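Local coordinates for ABC transporter substrate-binding protein (Bradyrhizobium japonicum, PDB 4I1D) that probably binds solutes, perhaps polyamines, in the periplasm for an ABC transporter, and holds D-malate in this crystal, at residues Ile5-Gln10 / Ala16-Ala21; Ala27-Ile32 / Leu249-Asp254; Ala88-Ala93 / Tyr98-Glu103; Lys273-Asn278 / Ala286-Glu291. All coordinates share one frame; numbering follows the deposited sequence.

Contact 1: Ile5-Gln10 / Ala16-Ala21; sequences ITFVSQ and AAQTVA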
loop_
_atom_site.group_PDB
_atom_site.type_symbol
_atom_site.label_atom_id
_atom_site.label_comp_id
_atom_site.label_asym_id
_atom_site.label_seq_id
_atom_site.Cartn_x
_atom_site.Cartn_y
_atom_site.Cartn_z
ATOM N N ILE A 5 -13.504 40.268 -18.149
ATOM C CA ILE A 5 -13.421 39.458 -16.951
ATOM C C ILE A 5 -13.569 38.006 -17.377
ATOM O O ILE A 5 -13.959 37.713 -18.509
ATOM C CB ILE A 5 -14.556 39.762 -15.948
ATOM C CG1 ILE A 5 -15.921 39.516 -16.600
ATOM C CG2 ILE A 5 -14.432 41.173 -15.392
ATOM C CD1 ILE A 5 -17.063 39.401 -15.610
ATOM N N THR A 6 -13.247 37.097 -16.467
ATOM C CA THR A 6 -13.543 35.692 -16.678
ATOM C C THR A 6 -14.582 35.272 -15.646
ATOM O O THR A 6 -14.368 35.408 -14.436
ATOM C CB THR A 6 -12.294 34.809 -16.581
ATOM O OG1 THR A 6 -11.424 35.106 -17.675
ATOM C CG2 THR A 6 -12.679 33.336 -16.656
ATOM N N PHE A 7 -15.715 34.800 -16.150
ATOM C CA PHE A 7 -16.849 34.382 -15.338
ATOM C C PHE A 7 -16.911 32.851 -15.318
ATOM O O PHE A 7 -16.849 32.215 -16.368
ATOM C CB PHE A 7 -18.127 34.948 -15.950
ATOM C CG PHE A 7 -19.380 34.462 -15.293
ATOM C CD1 PHE A 7 -19.905 35.130 -14.195
ATOM C CD2 PHE A 7 -20.034 33.337 -15.765
ATOM C CE1 PHE A 7 -21.064 34.686 -13.587
ATOM C CE2 PHE A 7 -21.194 32.879 -15.158
ATOM C CZ PHE A 7 -21.710 33.552 -14.064
ATOM N N VAL A 8 -17.049 32.262 -14.136
ATOM C CA VAL A 8 -17.019 30.808 -14.013
ATOM C C VAL A 8 -18.298 30.253 -13.376
ATOM O O VAL A 8 -18.698 30.688 -12.300
ATOM C CB VAL A 8 -15.813 30.367 -13.156
ATOM C CG1 VAL A 8 -15.750 28.854 -13.062
ATOM C CG2 VAL A 8 -14.520 30.948 -13.731
ATOM N N SER A 9 -18.926 29.283 -14.036
ATOM C CA SER A 9 -20.112 28.622 -13.496
ATOM C C SER A 9 -20.035 27.111 -13.753
ATOM O O SER A 9 -18.943 26.567 -13.917
ATOM C CB SER A 9 -21.397 29.236 -14.083
ATOM O OG SER A 9 -22.565 28.694 -13.476
ATOM N N GLN A 10 -21.184 26.435 -13.798
ATOM C CA GLN A 10 -21.199 24.969 -13.822
ATOM C C GLN A 10 -21.446 24.352 -15.199
ATOM O O GLN A 10 -21.573 23.132 -15.321
ATOM C CB GLN A 10 -22.208 24.412 -12.808
ATOM C CG GLN A 10 -21.640 24.151 -11.423
ATOM C CD GLN A 10 -22.266 25.034 -10.356
ATOM O OE1 GLN A 10 -22.227 26.264 -10.450
ATOM N NE2 GLN A 10 -22.850 24.409 -9.334
ATOM N N ALA A 16 -25.574 27.895 -20.341
ATOM C CA ALA A 16 -26.032 28.406 -21.634
ATOM C C ALA A 16 -27.194 29.386 -21.409
ATOM O O ALA A 16 -27.314 30.404 -22.092
ATOM C CB ALA A 16 -26.456 27.273 -22.552
ATOM N N ALA A 17 -28.041 29.071 -20.437
ATOM C CA ALA A 17 -29.197 29.908 -20.131
ATOM C C ALA A 17 -28.747 31.239 -19.543
ATOM O O ALA A 17 -29.333 32.279 -19.837
ATOM C CB ALA A 17 -30.131 29.192 -19.171
ATOM N N GLN A 18 -27.709 31.191 -18.708
ATOM C CA GLN A 18 -27.131 32.390 -18.116
ATOM C C GLN A 18 -26.595 33.297 -19.196
ATOM O O GLN A 18 -26.658 34.524 -19.093
ATOM C CB GLN A 18 -25.967 32.026 -17.197
ATOM C CG GLN A 18 -26.353 31.300 -15.925
ATOM C CD GLN A 18 -25.115 30.918 -15.152
ATOM O OE1 GLN A 18 -24.317 31.781 -14.815
ATOM N NE2 GLN A 18 -24.918 29.617 -14.917
ATOM N N THR A 19 -26.029 32.675 -20.221
ATOM C CA THR A 19 -25.401 33.408 -21.300
ATOM C C THR A 19 -26.451 34.215 -22.050
ATOM O O THR A 19 -26.273 35.411 -22.284
ATOM C CB THR A 19 -24.650 32.451 -22.246
ATOM O OG1 THR A 19 -23.518 31.906 -21.556
ATOM C CG2 THR A 19 -24.182 33.175 -23.517
ATOM N N VAL A 20 -27.552 33.565 -22.410
ATOM C CA VAL A 20 -28.613 34.238 -23.144
ATOM C C VAL A 20 -29.258 35.343 -22.309
ATOM O O VAL A 20 -29.424 36.470 -22.772
ATOM C CB VAL A 20 -29.700 33.258 -23.566
ATOM C CG1 VAL A 20 -30.837 34.006 -24.237
ATOM C CG2 VAL A 20 -29.120 32.219 -24.505
ATOM N N ALA A 21 -29.600 35.007 -21.069
ATOM C CA ALA A 21 -30.347 35.897 -20.190
ATOM C C ALA A 21 -29.498 36.985 -19.554
ATOM O O ALA A 21 -29.970 38.103 -19.355
ATOM C CB ALA A 21 -31.023 35.088 -19.087
#

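Contact 2: Ala27-Ile32 / Leu249-Asp254; sequences AKKLGI and LNEAVD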
loop_
_atom_site.group_PDB
_atom_site.type_symbol
_atom_site.label_atom_id
_atom_site.label_comp_id
_atom_site.label_asym_id
_atom_site.label_seq_id
_atom_site.Cartn_x
_atom_site.Cartn_y
_atom_site.Cartn_z
ATOM N N ALA A 27 -22.665 42.084 -20.974
ATOM C CA ALA A 27 -21.465 42.431 -21.725
ATOM C C ALA A 27 -21.760 43.533 -22.749
ATOM O O ALA A 27 -20.938 44.420 -22.986
ATOM C CB ALA A 27 -20.898 41.201 -22.414
ATOM N N LYS A 28 -22.939 43.469 -23.357
ATOM C CA LYS A 28 -23.346 44.475 -24.325
ATOM C C LYS A 28 -23.579 45.821 -23.636
ATOM O O LYS A 28 -23.074 46.844 -24.078
ATOM C CB LYS A 28 -24.599 44.023 -25.082
ATOM C CG LYS A 28 -24.987 44.943 -26.242
ATOM C CD LYS A 28 -26.052 44.331 -27.146
ATOM C CE LYS A 28 -26.288 45.202 -28.384
ATOM N NZ LYS A 28 -27.335 44.654 -29.304
ATOM N N LYS A 29 -24.329 45.813 -22.540
ATOM C CA LYS A 29 -24.610 47.032 -21.786
ATOM C C LYS A 29 -23.324 47.696 -21.309
ATOM O O LYS A 29 -23.161 48.909 -21.413
ATOM C CB LYS A 29 -25.498 46.722 -20.576
ATOM C CG LYS A 29 -26.194 47.933 -19.969
ATOM C CD LYS A 29 -27.215 48.512 -20.934
ATOM C CE LYS A 29 -28.232 49.409 -20.227
ATOM N NZ LYS A 29 -29.567 48.748 -20.076
ATOM N N LEU A 30 -22.414 46.891 -20.781
ATOM C CA LEU A 30 -21.199 47.416 -20.172
ATOM C C LEU A 30 -20.113 47.682 -21.203
ATOM O O LEU A 30 -19.186 48.455 -20.954
ATOM C CB LEU A 30 -20.690 46.462 -19.086
ATOM C CG LEU A 30 -21.505 46.458 -17.787
ATOM C CD1 LEU A 30 -21.161 45.260 -16.913
ATOM C CD2 LEU A 30 -21.302 47.765 -17.022
ATOM N N GLY A 31 -20.233 47.051 -22.365
ATOM C CA GLY A 31 -19.218 47.188 -23.395
ATOM C C GLY A 31 -17.937 46.479 -22.991
ATOM O O GLY A 31 -16.845 47.030 -23.123
ATOM N N ILE A 32 -18.079 45.259 -22.481
ATOM C CA ILE A 32 -16.935 44.442 -22.083
ATOM C C ILE A 32 -17.001 43.055 -22.724
ATOM O O ILE A 32 -18.020 42.666 -23.296
ATOM C CB ILE A 32 -16.867 44.258 -20.545
ATOM C CG1 ILE A 32 -18.096 43.510 -20.042
ATOM C CG2 ILE A 32 -16.786 45.594 -19.854
ATOM C CD1 ILE A 32 -18.077 43.233 -18.545
ATOM N N LEU A 249 -21.112 42.590 -11.697
ATOM C CA LEU A 249 -21.953 42.083 -10.623
ATOM C C LEU A 249 -23.238 42.889 -10.562
ATOM O O LEU A 249 -24.317 42.354 -10.331
ATOM C CB LEU A 249 -21.228 42.178 -9.282
ATOM C CG LEU A 249 -21.038 40.844 -8.573
ATOM C CD1 LEU A 249 -20.281 39.885 -9.474
ATOM C CD2 LEU A 249 -20.314 41.040 -7.250
ATOM N N ASN A 250 -23.116 44.189 -10.781
ATOM C CA ASN A 250 -24.278 45.045 -10.725
ATOM C C ASN A 250 -25.265 44.763 -11.864
ATOM O O ASN A 250 -26.477 44.722 -11.642
ATOM C CB ASN A 250 -23.863 46.511 -10.699
ATOM C CG ASN A 250 -25.039 47.426 -10.547
ATOM O OD1 ASN A 250 -25.729 47.392 -9.527
ATOM N ND2 ASN A 250 -25.289 48.249 -11.560
ATOM N N GLU A 251 -24.746 44.563 -13.075
ATOM C CA GLU A 251 -25.590 44.152 -14.197
ATOM C C GLU A 251 -26.160 42.732 -14.034
ATOM O O GLU A 251 -27.240 42.430 -14.538
ATOM C CB GLU A 251 -24.839 44.263 -15.528
ATOM C CG GLU A 251 -24.701 45.690 -16.055
ATOM C CD GLU A 251 -26.036 46.424 -16.111
ATOM O OE1 GLU A 251 -26.926 45.992 -16.880
ATOM O OE2 GLU A 251 -26.198 47.427 -15.374
ATOM N N ALA A 252 -25.432 41.861 -13.341
ATOM C CA ALA A 252 -25.835 40.467 -13.238
ATOM C C ALA A 252 -27.075 40.301 -12.366
ATOM O O ALA A 252 -27.844 39.358 -12.556
ATOM C CB ALA A 252 -24.690 39.610 -12.697
ATOM N N VAL A 253 -27.265 41.202 -11.406
ATOM C CA VAL A 253 -28.450 41.129 -10.555
ATOM C C VAL A 253 -29.462 42.211 -10.914
ATOM O O VAL A 253 -30.337 42.552 -10.123
ATOM C CB VAL A 253 -28.115 41.183 -9.045
ATOM C CG1 VAL A 253 -27.144 40.066 -8.671
ATOM C CG2 VAL A 253 -27.576 42.555 -8.638
ATOM N N ASP A 254 -29.333 42.750 -12.117
ATOM C CA ASP A 254 -30.331 43.676 -12.649
ATOM C C ASP A 254 -31.675 42.947 -12.729
ATOM O O ASP A 254 -31.754 41.836 -13.257
ATOM C CB ASP A 254 -29.883 44.177 -14.029
ATOM C CG ASP A 254 -30.922 45.053 -14.708
ATOM O OD1 ASP A 254 -30.805 46.298 -14.627
ATOM O OD2 ASP A 254 -31.846 44.494 -15.340
#

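Contact 3: Ala88-Ala93 / Tyr98-Glu103; sequences AAMPEA and YSVSYE. With SO4 (sulfate ion), chain F.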
loop_
_atom_site.group_PDB
_atom_site.type_symbol
_atom_site.label_atom_id
_atom_site.label_comp_id
_atom_site.label_asym_id
_atom_site.label_seq_id
_atom_site.Cartn_x
_atom_site.Cartn_y
_atom_site.Cartn_z
ATOM N N ALA A 88 -27.436 46.378 -3.603
ATOM C CA ALA A 88 -27.798 47.122 -2.401
ATOM C C ALA A 88 -29.311 47.202 -2.230
ATOM O O ALA A 88 -29.815 47.217 -1.104
ATOM C CB ALA A 88 -27.193 48.522 -2.437
ATOM N N ALA A 89 -30.035 47.255 -3.344
ATOM C CA ALA A 89 -31.493 47.373 -3.295
ATOM C C ALA A 89 -32.182 46.058 -2.915
ATOM O O ALA A 89 -33.361 46.053 -2.556
ATOM C CB ALA A 89 -32.034 47.903 -4.619
HETATM N N MSE A 90 -31.450 44.949 -2.999
HETATM C CA MSE A 90 -31.987 43.650 -2.594
HETATM C C MSE A 90 -32.053 43.536 -1.070
HETATM O O MSE A 90 -31.258 44.163 -0.366
HETATM C CB MSE A 90 -31.146 42.512 -3.183
HETATM C CG MSE A 90 -31.303 42.377 -4.691
HETATM SE SE MSE A 90 -29.967 41.230 -5.540
HETATM C CE MSE A 90 -30.171 39.644 -4.439
ATOM N N PRO A 91 -33.010 42.748 -0.555
ATOM C CA PRO A 91 -33.092 42.547 0.897
ATOM C C PRO A 91 -31.797 41.944 1.434
ATOM O O PRO A 91 -31.107 41.223 0.709
ATOM C CB PRO A 91 -34.252 41.558 1.052
ATOM C CG PRO A 91 -35.089 41.783 -0.155
ATOM C CD PRO A 91 -34.114 42.083 -1.265
ATOM N N GLU A 92 -31.478 42.243 2.689
ATOM C CA GLU A 92 -30.212 41.837 3.278
ATOM C C GLU A 92 -30.077 40.323 3.382
ATOM O O GLU A 92 -28.970 39.788 3.398
ATOM C CB GLU A 92 -30.015 42.507 4.642
ATOM C CG GLU A 92 -30.007 44.030 4.557
ATOM C CD GLU A 92 -29.056 44.683 5.544
ATOM O OE1 GLU A 92 -29.000 44.221 6.706
ATOM O OE2 GLU A 92 -28.364 45.655 5.153
ATOM N N ALA A 93 -31.205 39.630 3.438
ATOM C CA ALA A 93 -31.174 38.177 3.507
ATOM C C ALA A 93 -30.753 37.538 2.173
ATOM O O ALA A 93 -30.523 36.328 2.107
ATOM C CB ALA A 93 -32.519 37.646 3.946
ATOM N N TYR A 98 -19.814 39.116 1.200
ATOM C CA TYR A 98 -18.939 38.633 0.136
ATOM C C TYR A 98 -19.669 38.157 -1.116
ATOM O O TYR A 98 -19.027 37.721 -2.066
ATOM C CB TYR A 98 -18.102 37.455 0.639
ATOM C CG TYR A 98 -17.489 37.650 2.000
ATOM C CD1 TYR A 98 -16.354 38.425 2.164
ATOM C CD2 TYR A 98 -18.038 37.040 3.120
ATOM C CE1 TYR A 98 -15.783 38.602 3.406
ATOM C CE2 TYR A 98 -17.476 37.212 4.371
ATOM C CZ TYR A 98 -16.346 37.996 4.505
ATOM O OH TYR A 98 -15.769 38.174 5.744
ATOM N N SER A 99 -20.996 38.203 -1.124
ATOM C CA SER A 99 -21.727 37.603 -2.235
ATOM C C SER A 99 -23.104 38.200 -2.434
ATOM O O SER A 99 -23.615 38.900 -1.562
ATOM C CB SER A 99 -21.867 36.099 -2.020
ATOM O OG SER A 99 -22.728 35.831 -0.930
ATOM N N VAL A 100 -23.692 37.921 -3.597
ATOM C CA VAL A 100 -25.081 38.282 -3.876
ATOM C C VAL A 100 -25.798 37.090 -4.486
ATOM O O VAL A 100 -25.268 36.447 -5.393
ATOM C CB VAL A 100 -25.200 39.468 -4.857
ATOM C CG1 VAL A 100 -26.656 39.952 -4.930
ATOM C CG2 VAL A 100 -24.287 40.607 -4.438
ATOM N N SER A 101 -27.003 36.802 -3.995
ATOM C CA SER A 101 -27.809 35.696 -4.521
ATOM C C SER A 101 -28.040 35.840 -6.021
ATOM O O SER A 101 -28.388 36.921 -6.509
ATOM C CB SER A 101 -29.150 35.603 -3.790
ATOM O OG SER A 101 -28.947 35.434 -2.401
ATOM N N TYR A 102 -27.866 34.742 -6.748
ATOM C CA TYR A 102 -27.833 34.800 -8.211
ATOM C C TYR A 102 -29.008 34.054 -8.850
ATOM O O TYR A 102 -29.614 34.545 -9.795
ATOM C CB TYR A 102 -26.493 34.260 -8.690
ATOM C CG TYR A 102 -26.240 34.295 -10.183
ATOM C CD1 TYR A 102 -26.306 35.484 -10.901
ATOM C CD2 TYR A 102 -25.870 33.136 -10.861
ATOM C CE1 TYR A 102 -26.046 35.505 -12.263
ATOM C CE2 TYR A 102 -25.617 33.141 -12.206
ATOM C CZ TYR A 102 -25.699 34.327 -12.907
ATOM O OH TYR A 102 -25.428 34.322 -14.252
ATOM N N GLU A 103 -29.333 32.879 -8.312
ATOM C CA GLU A 103 -30.476 32.099 -8.770
ATOM C C GLU A 103 -30.861 31.042 -7.726
ATOM O O GLU A 103 -30.017 30.584 -6.952
ATOM C CB GLU A 103 -30.139 31.419 -10.096
ATOM C CG GLU A 103 -28.878 30.572 -10.035
ATOM C CD GLU A 103 -29.122 29.153 -9.501
ATOM O OE1 GLU A 103 -28.163 28.526 -9.006
ATOM O OE2 GLU A 103 -30.263 28.651 -9.588
HETATM S S SO4 F . -34.019 44.253 4.452
HETATM O O1 SO4 F . -35.380 44.118 3.932
HETATM O O2 SO4 F . -33.204 45.030 3.515
HETATM O O3 SO4 F . -34.038 44.940 5.741
HETATM O O4 SO4 F . -33.445 42.921 4.638
#

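Contact 4: Lys273-Asn278 / Ala286-Glu291; sequences KAFETN and AQLPSE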
loop_
_atom_site.group_PDB
_atom_site.type_symbol
_atom_site.label_atom_id
_atom_site.label_comp_id
_atom_site.label_asym_id
_atom_site.label_seq_id
_atom_site.Cartn_x
_atom_site.Cartn_y
_atom_site.Cartn_z
ATOM N N LYS A 273 -36.704 41.160 -7.000
ATOM C CA LYS A 273 -37.255 42.293 -7.744
ATOM C C LYS A 273 -37.614 41.894 -9.175
ATOM O O LYS A 273 -38.451 42.534 -9.814
ATOM C CB LYS A 273 -36.282 43.477 -7.767
ATOM C CG LYS A 273 -36.185 44.245 -6.457
ATOM C CD LYS A 273 -36.444 45.733 -6.668
ATOM C CE LYS A 273 -36.324 46.508 -5.359
ATOM N NZ LYS A 273 -36.928 47.872 -5.443
ATOM N N ALA A 274 -36.978 40.840 -9.672
ATOM C CA ALA A 274 -37.270 40.336 -11.011
ATOM C C ALA A 274 -38.764 40.068 -11.219
ATOM O O ALA A 274 -39.278 40.221 -12.320
ATOM C CB ALA A 274 -36.471 39.070 -11.278
ATOM N N PHE A 275 -39.451 39.658 -10.155
ATOM C CA PHE A 275 -40.860 39.287 -10.239
ATOM C C PHE A 275 -41.777 40.483 -10.399
ATOM O O PHE A 275 -42.957 40.329 -10.715
ATOM C CB PHE A 275 -41.291 38.506 -9.003
ATOM C CG PHE A 275 -40.860 37.078 -9.009
ATOM C CD1 PHE A 275 -39.952 36.613 -8.073
ATOM C CD2 PHE A 275 -41.363 36.195 -9.947
ATOM C CE1 PHE A 275 -39.555 35.289 -8.067
ATOM C CE2 PHE A 275 -40.969 34.867 -9.949
ATOM C CZ PHE A 275 -40.062 34.415 -9.007
ATOM N N GLU A 276 -41.235 41.673 -10.169
ATOM C CA GLU A 276 -41.997 42.903 -10.306
ATOM C C GLU A 276 -41.765 43.548 -11.667
ATOM O O GLU A 276 -42.240 44.657 -11.910
ATOM C CB GLU A 276 -41.594 43.890 -9.213
ATOM C CG GLU A 276 -41.597 43.303 -7.813
ATOM C CD GLU A 276 -40.591 43.978 -6.895
ATOM O OE1 GLU A 276 -40.474 43.548 -5.723
ATOM O OE2 GLU A 276 -39.914 44.931 -7.349
ATOM N N THR A 277 -41.032 42.869 -12.551
ATOM C CA THR A 277 -40.643 43.476 -13.831
ATOM C C THR A 277 -41.648 43.268 -14.956
ATOM O O THR A 277 -41.637 44.004 -15.942
ATOM C CB THR A 277 -39.284 42.946 -14.335
ATOM O OG1 THR A 277 -39.349 41.521 -14.453
ATOM C CG2 THR A 277 -38.164 43.326 -13.384
ATOM N N ASN A 278 -42.498 42.256 -14.826
ATOM C CA ASN A 278 -43.480 41.970 -15.868
ATOM C C ASN A 278 -42.877 41.346 -17.121
ATOM O O ASN A 278 -43.308 41.653 -18.236
ATOM C CB ASN A 278 -44.243 43.241 -16.256
ATOM C CG ASN A 278 -45.700 43.194 -15.848
ATOM O OD1 ASN A 278 -46.569 42.856 -16.651
ATOM N ND2 ASN A 278 -45.978 43.538 -14.593
ATOM N N ALA A 286 -45.244 30.166 -11.797
ATOM C CA ALA A 286 -45.835 29.101 -10.990
ATOM C C ALA A 286 -45.007 27.816 -10.998
ATOM O O ALA A 286 -45.281 26.892 -10.224
ATOM C CB ALA A 286 -47.265 28.813 -11.460
ATOM N N GLN A 287 -44.003 27.764 -11.873
ATOM C CA GLN A 287 -43.177 26.571 -12.035
ATOM C C GLN A 287 -41.806 26.739 -11.403
ATOM O O GLN A 287 -40.990 25.815 -11.428
ATOM C CB GLN A 287 -43.020 26.227 -13.519
ATOM C CG GLN A 287 -44.333 25.843 -14.200
ATOM C CD GLN A 287 -44.244 25.852 -15.717
ATOM O OE1 GLN A 287 -43.329 26.440 -16.300
ATOM N NE2 GLN A 287 -45.205 25.200 -16.367
ATOM N N LEU A 288 -41.553 27.914 -10.834
ATOM C CA LEU A 288 -40.207 28.250 -10.375
ATOM C C LEU A 288 -40.019 27.926 -8.904
ATOM O O LEU A 288 -40.965 28.012 -8.120
ATOM C CB LEU A 288 -39.889 29.729 -10.639
ATOM C CG LEU A 288 -40.014 30.222 -12.084
ATOM C CD1 LEU A 288 -39.765 31.714 -12.163
ATOM C CD2 LEU A 288 -39.071 29.480 -13.008
ATOM N N PRO A 289 -38.788 27.548 -8.526
ATOM C CA PRO A 289 -38.449 27.151 -7.147
ATOM C C PRO A 289 -38.694 28.248 -6.110
ATOM O O PRO A 289 -39.145 27.944 -5.009
ATOM C CB PRO A 289 -36.952 26.822 -7.232
ATOM C CG PRO A 289 -36.740 26.422 -8.705
ATOM C CD PRO A 289 -37.659 27.362 -9.459
ATOM N N SER A 290 -38.419 29.500 -6.454
ATOM C CA SER A 290 -38.536 30.594 -5.489
ATOM C C SER A 290 -39.815 31.421 -5.606
ATOM O O SER A 290 -39.946 32.467 -4.961
ATOM C CB SER A 290 -37.324 31.516 -5.586
ATOM O OG SER A 290 -37.101 31.920 -6.925
ATOM N N GLU A 291 -40.751 30.972 -6.433
ATOM C CA GLU A 291 -42.053 31.624 -6.485
ATOM C C GLU A 291 -42.682 31.449 -5.104
ATOM O O GLU A 291 -42.656 30.349 -4.543
ATOM C CB GLU A 291 -42.927 31.003 -7.573
ATOM C CG GLU A 291 -44.220 31.767 -7.857
ATOM C CD GLU A 291 -45.461 30.980 -7.477
ATOM O OE1 GLU A 291 -46.574 31.383 -7.881
ATOM O OE2 GLU A 291 -45.326 29.957 -6.772
#

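Contact 1: Ile5-Gln10 / Ala16-Ala21
Gln18 reaches from its helix with its side-chain amide to meet Phe7 and Ser9, two strand residues whose side chains both point toward it. The polar half of the contact is one hydrogen bond. Gln18 NE2 donates to Ser9 OG at 2.9 Å, almost perfectly straight at 177°, and the hydroxyl lies in the plane of the amide. Ser9 OG also bonds to Asp61 OD2, so the hydroxyl links the amide to a carboxylate on the adjacent strand 59-63. The other end of the amide is held as well, because Gln18 OE1 hydrogen-bonds Tyr102 OH; both ends are engaged, which probably fixes the orientation of the amide.

Strand 4-9 and helix 12-30 are the first two elements of a beta-alpha-beta unit completed by strand 33-38, part of the periplasmic binding protein fold, and the amide bridges the layer between sheet and helix.

The second kind of interaction is an oxygen against a ring edge. Gln18 OE1 sits at the edge of the Phe7 ring, near its plane, 3.2 Å from CZ and 3.3 Å from CE2, where the slightly positive ring hydrogens would suit an oxygen. Ring and amide planes stand 78° apart. With CG anti to the backbone N (chi1 174°), Phe7 sends its ring out from the strand to that oxygen, and the same ring meets Phe248 of helix 242-252.

Contact 2: Ala27-Ile32 / Leu249-Asp254
Lys29 and Leu30 meet Glu251 where the C-terminal ends of two helices come close together. Helix 12-30 ends in a Schellman motif: Gly31, with positive phi, is the C-prime residue, Ile32 N bonds to Ala27 O, and a weak bond runs from Gly31 N to Lys28 O. Helix 242-252 likewise stops just beyond Glu251, and Asp254 then becomes the N-cap of helix 255-260 through its OD2.

Side-chain conformation decides how the three residues fit. Glu251 carries its CG beside the backbone N and then bends at chi2 (-52°), which folds the carboxylate back and leaves the methylene CG to face the neighbouring helix. Leu30 takes up that methylene with its branch point, and the two side chains slide past each other in opposite directions. Lys29 CG lies opposite the backbone N and the chain turns sharply at chi2 (66°), so that it crosses Glu251 at about a right angle with its aliphatic part leading. Its CG lies 3.7 Å from Glu251 OE1, whereas Lys29 NZ remains 5.0 Å from that oxygen; opposite charges are near, yet no salt bridge forms, and any attraction is probably diffuse at this surface position. On the buried side of helix 242-252, Leu249 packs against strand 219-235. Around the Glu251 methylene, Leu30 CG and CD1 both stand 3.7 Å from Glu251 CG, and Leu30 CD2 follows at 4.1 Å.

Contact 3: Ala88-Ala93 / Tyr98-Glu103
Glu92 N donates to sulfate O4 at 2.9 Å, with an N-H...O angle of 153°, and shares a weak second bond with sulfate O2 at 3.4 Å. One backbone amide thus faces two oxygens of the anion, which probably came from the crystallisation liquor. The aliphatic start of the Glu92 side chain lies alongside it, CG being 3.5 Å from sulfate O2.

Away from the sulfate, the loop 88-93 turns inward through Met90, a selenomethionine, to reach the start of strand 100-112. Its chain runs extended as far as SE and then bends at chi3 (53°), which lays the terminal methyl against Val100. Both SE and CE of Met90 are 3.6 Å from Val100 CG1, so one methyl branch of the valine touches both end atoms of the side chain. The two cross obliquely. Met90 CE also stands 3.9 Å from Ser101 O. Further along the strand, a classic beta bulge sets Tyr102 and Glu103 against the single residue Thr231 of strand 219-235. Val253 packs against Met90 and Val100 as well.

Tyr94, later in the same loop, supplies hydrogen bonds to Ser101, one of them from its O to Ser101 OG. Between the two segments themselves no hydrogen bond or charge pair forms: there the contact is apolar, resting on dispersion and burial, with the selenium standing where the natural sulfur would be.

Contact 4: Lys273-Asn278 / Ala286-Glu291
The ring of Phe275 projects from a 3-10 turn into the bend formed by Leu288, Ser290 and Glu291, and approaches all three obliquely. Leu288 supplies the apolar partner: its CD1 is 4.0 Å from Phe275 CE2 and 4.2 Å from CZ, and the two side chains slide past each other in opposite directions. Both begin alike, with CG beside the backbone N (chi1 -78° in Phe275, -56° in Leu288), and each is directed at the other segment.

On the other side of the ring's tip lies backbone. Phe275 CE1 is 4.2 Å from Ser290 O, and CZ is 4.3 Å from Glu291 CA, so the end of the ring rests against residues of the type I beta turn that runs from Leu288 to Glu291. These are loose van der Waals approaches, with no hydrogen bond across the segments. The ring helps to bury Ser290 OG, which lies 4.3 Å from Phe275 CE1 and has no partner in the model. Glu291 leads its carboxylate away from the ring, to the following helix, where OE2 caps the amide of Asn294.

The contact joins the two loops that flank helix 282-285. Pro269 of strand 268-269 touches both Phe275 and Ser290, Ala274 rests on helix 255-260, Ser290 reaches Phe104 of strand 100-112, and Glu291 stands at the N-cap of helix 292-295.

Contacts 1 and 2 share helix 12-30, their centres about 12 Å apart, and follow one another along the chain. Contact 3 lies in sequence between the two halves of contact 2, and contact 4 comes last. In space, contact 3 joins its neighbours, its centre about 16 Å from those of contacts 2 and 4 and about 18 Å from that of contact 1. Tyr102 connects contact 3 to contact 1, while Val253 of contact 2 packs against Val100. Together the four tie helices and loops around the mixed sheet, the C-terminal ends of helices 12-30 and 242-252 meeting at the surface. The Ser9 side chain lies about 10 Å from D-malate; contacts 2-4 lie away from that site.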